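Local coordinates for protein galactan 1,3-beta-galactosidase (Phanerochaete chrysosporium, PDB 7BYT) that probably removes galactose units from beta-1,3-galactans as an exo-acting family 43 glycoside hydrolase that also carries a carbohydrate-binding module, at residues Y240-F245 / D258-S263. Sequence-based numbering, arbitrary orientation.
With GLA (alpha-D-galactopyranose), chain F.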
loop_
_atom_site.group_PDB
_atom_site.type_symbol
_atom_site.label_atom_id
_atom_site.label_comp_id
_atom_site.label_asym_id
_atom_site.label_seq_id
_atom_site.Cartn_x
_atom_site.Cartn_y
_atom_site.Cartn_z
ATOM N N TYR A 240 3.054 -5.045 -6.946
ATOM C CA TYR A 240 2.650 -3.734 -7.460
ATOM C C TYR A 240 2.222 -2.798 -6.330
ATOM O O TYR A 240 1.049 -2.428 -6.187
ATOM C CB TYR A 240 1.547 -3.848 -8.516
ATOM C CG TYR A 240 1.399 -2.661 -9.454
ATOM C CD1 TYR A 240 1.768 -1.363 -9.088
ATOM C CD2 TYR A 240 0.901 -2.856 -10.732
ATOM C CE1 TYR A 240 1.619 -0.298 -9.973
ATOM C CE2 TYR A 240 0.756 -1.801 -11.619
ATOM C CZ TYR A 240 1.121 -0.532 -11.239
ATOM O OH TYR A 240 0.975 0.493 -12.149
ATOM N N SER A 241 3.218 -2.379 -5.556
ATOM C CA SER A 241 2.958 -1.419 -4.492
ATOM C C SER A 241 4.264 -0.759 -4.080
ATOM O O SER A 241 5.347 -1.121 -4.545
ATOM C CB SER A 241 2.261 -2.080 -3.292
ATOM O OG SER A 241 3.176 -2.915 -2.598
ATOM N N GLN A 242 4.133 0.216 -3.182
ATOM C CA GLN A 242 5.274 0.874 -2.558
ATOM C C GLN A 242 4.972 1.036 -1.079
ATOM O O GLN A 242 3.869 1.450 -0.715
ATOM C CB GLN A 242 5.523 2.247 -3.194
ATOM C CG GLN A 242 6.758 2.947 -2.640
ATOM C CD GLN A 242 6.975 4.325 -3.221
ATOM O OE1 GLN A 242 6.017 5.012 -3.618
ATOM N NE2 GLN A 242 8.240 4.757 -3.267
ATOM N N ASN A 243 5.946 0.735 -0.246
ATOM C CA ASN A 243 5.785 0.817 1.213
ATOM C C ASN A 243 5.208 2.153 1.624
ATOM O O ASN A 243 5.588 3.199 1.074
ATOM C CB ASN A 243 7.140 0.638 1.882
ATOM C CG ASN A 243 7.042 0.317 3.341
ATOM O OD1 ASN A 243 6.226 -0.505 3.754
ATOM N ND2 ASN A 243 7.896 0.958 4.150
ATOM N N ALA A 244 4.361 2.101 2.650
ATOM C CA ALA A 244 3.864 3.321 3.276
ATOM C C ALA A 244 3.991 3.239 4.792
ATOM O O ALA A 244 4.494 4.173 5.426
ATOM C CB ALA A 244 2.406 3.612 2.881
ATOM N N PHE A 245 3.544 2.139 5.385
ATOM C CA PHE A 245 3.597 2.002 6.832
ATOM C C PHE A 245 3.695 0.529 7.191
ATOM O O PHE A 245 3.045 -0.311 6.566
ATOM C CB PHE A 245 2.367 2.623 7.513
ATOM C CG PHE A 245 2.590 2.925 8.953
ATOM C CD1 PHE A 245 3.218 4.103 9.329
ATOM C CD2 PHE A 245 2.236 2.011 9.927
ATOM C CE1 PHE A 245 3.452 4.379 10.662
ATOM C CE2 PHE A 245 2.469 2.284 11.268
ATOM C CZ PHE A 245 3.084 3.466 11.631
ATOM N N ASP A 258 1.002 1.633 -1.008
ATOM C CA ASP A 258 0.172 2.319 -1.994
ATOM C C ASP A 258 0.399 1.689 -3.361
ATOM O O ASP A 258 1.535 1.344 -3.718
ATOM C CB ASP A 258 0.559 3.801 -2.081
ATOM C CG ASP A 258 0.221 4.563 -0.823
ATOM O OD1 ASP A 258 -0.977 4.729 -0.541
ATOM O OD2 ASP A 258 1.154 4.994 -0.116
ATOM N N ARG A 259 -0.676 1.546 -4.137
ATOM C CA ARG A 259 -0.562 1.289 -5.574
ATOM C C ARG A 259 -0.849 2.618 -6.257
ATOM O O ARG A 259 -2.011 3.003 -6.435
ATOM C CB ARG A 259 -1.522 0.206 -6.059
ATOM C CG ARG A 259 -1.452 0.042 -7.586
ATOM C CD ARG A 259 -2.146 -1.225 -8.057
ATOM N NE ARG A 259 -1.536 -2.409 -7.465
ATOM C CZ ARG A 259 -2.190 -3.533 -7.183
ATOM N NH1 ARG A 259 -3.499 -3.665 -7.413
ATOM N NH2 ARG A 259 -1.521 -4.544 -6.658
ATOM N N TRP A 260 0.213 3.333 -6.607
ATOM C CA TRP A 260 0.043 4.661 -7.178
ATOM C C TRP A 260 -0.466 4.569 -8.607
ATOM O O TRP A 260 0.005 3.754 -9.404
ATOM C CB TRP A 260 1.379 5.396 -7.185
ATOM C CG TRP A 260 1.924 5.671 -5.824
ATOM C CD1 TRP A 260 3.061 5.138 -5.278
ATOM C CD2 TRP A 260 1.377 6.552 -4.834
ATOM N NE1 TRP A 260 3.259 5.636 -4.015
ATOM C CE2 TRP A 260 2.246 6.514 -3.721
ATOM C CE3 TRP A 260 0.250 7.391 -4.792
ATOM C CZ2 TRP A 260 2.021 7.256 -2.575
ATOM C CZ3 TRP A 260 0.030 8.144 -3.643
ATOM C CH2 TRP A 260 0.914 8.064 -2.549
ATOM N N ARG A 261 -1.418 5.448 -8.940
ATOM C CA ARG A 261 -1.957 5.578 -10.289
ATOM C C ARG A 261 -1.671 6.999 -10.751
ATOM O O ARG A 261 -2.523 7.891 -10.613
ATOM C CB ARG A 261 -3.450 5.260 -10.312
ATOM C CG ARG A 261 -3.982 5.027 -11.709
ATOM C CD ARG A 261 -5.311 4.321 -11.679
ATOM N NE ARG A 261 -5.876 4.270 -13.025
ATOM C CZ ARG A 261 -7.089 3.811 -13.293
ATOM N NH1 ARG A 261 -7.848 3.370 -12.304
ATOM N NH2 ARG A 261 -7.545 3.802 -14.542
ATOM N N PRO A 262 -0.473 7.254 -11.283
ATOM C CA PRO A 262 -0.065 8.646 -11.521
ATOM C C PRO A 262 -0.951 9.403 -12.493
ATOM O O PRO A 262 -1.078 10.622 -12.357
ATOM C CB PRO A 262 1.388 8.521 -12.014
ATOM C CG PRO A 262 1.557 7.094 -12.415
ATOM C CD PRO A 262 0.621 6.302 -11.540
ATOM N N SER A 263 -1.584 8.732 -13.454
ATOM C CA SER A 263 -2.476 9.444 -14.364
ATOM C C SER A 263 -3.818 9.796 -13.737
ATOM O O SER A 263 -4.575 10.577 -14.326
ATOM C CB SER A 263 -2.718 8.620 -15.629
ATOM O OG SER A 263 -3.413 7.428 -15.314
HETATM C C1 GLA F . 7.607 8.327 -4.959
HETATM C C2 GLA F . 7.491 8.812 -3.525
HETATM C C3 GLA F . 6.140 9.492 -3.352
HETATM C C4 GLA F . 6.065 10.697 -4.295
HETATM C C5 GLA F . 6.344 10.232 -5.731
HETATM C C6 GLA F . 6.433 11.410 -6.704
HETATM O O1 GLA F . 6.525 7.421 -5.254
HETATM O O2 GLA F . 7.639 7.687 -2.664
HETATM O O3 GLA F . 5.926 9.891 -1.993
HETATM O O4 GLA F . 6.971 11.745 -3.894
HETATM O O5 GLA F . 7.560 9.473 -5.817
HETATM O O6 GLA F . 7.642 12.146 -6.489
HETATM O O HOH W 1 -0.997 2.101 -11.184
HETATM O O HOH W 2 3.749 4.430 -0.958
#
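The amide oxygen OE1 of Q242 faces both W260 NE1, which donates to it over 2.9 Å close to the plane of the amide C=O, and O1 of the bound galactose, 3.0 Å away. Amide and indole planes are nearly perpendicular, 84° apart, and the indole bond holds the amide with OE1 toward W260 and NE2 toward sugar O2, which it meets in a weak hydrogen bond. The Q242 side chain reaches the sugar at full stretch, CG anti to the backbone N (chi1 -176°). NE2 also donates to S203 OG. At the root of these side chains, the backbones of Q242 and D258 form an antiparallel hydrogen-bonded pair, Q242 N to D258 O and D258 N to Q242 O, each 2.9 Å. A water lies within hydrogen-bonding distance of Q242 O (3.0 Å) and D258 OD2 (2.8 Å), and that carboxylate oxygen also accepts from the backbone N of G21. Where the strands part, R259 NE donates to Y240 O (2.9 Å) on a lone pair, and R259 CD packs over one face of the Y240 ring, 4.1 Å from its centroid. A second water links W260 O to Y240 OH, itself hydrogen-bonded to D385 OD1. The open end of hairpin 242-249/252-259, in one of the four-stranded antiparallel blades of the family 43 five-bladed beta-propeller, presents Q242 to the galactose site beside R82 and D137.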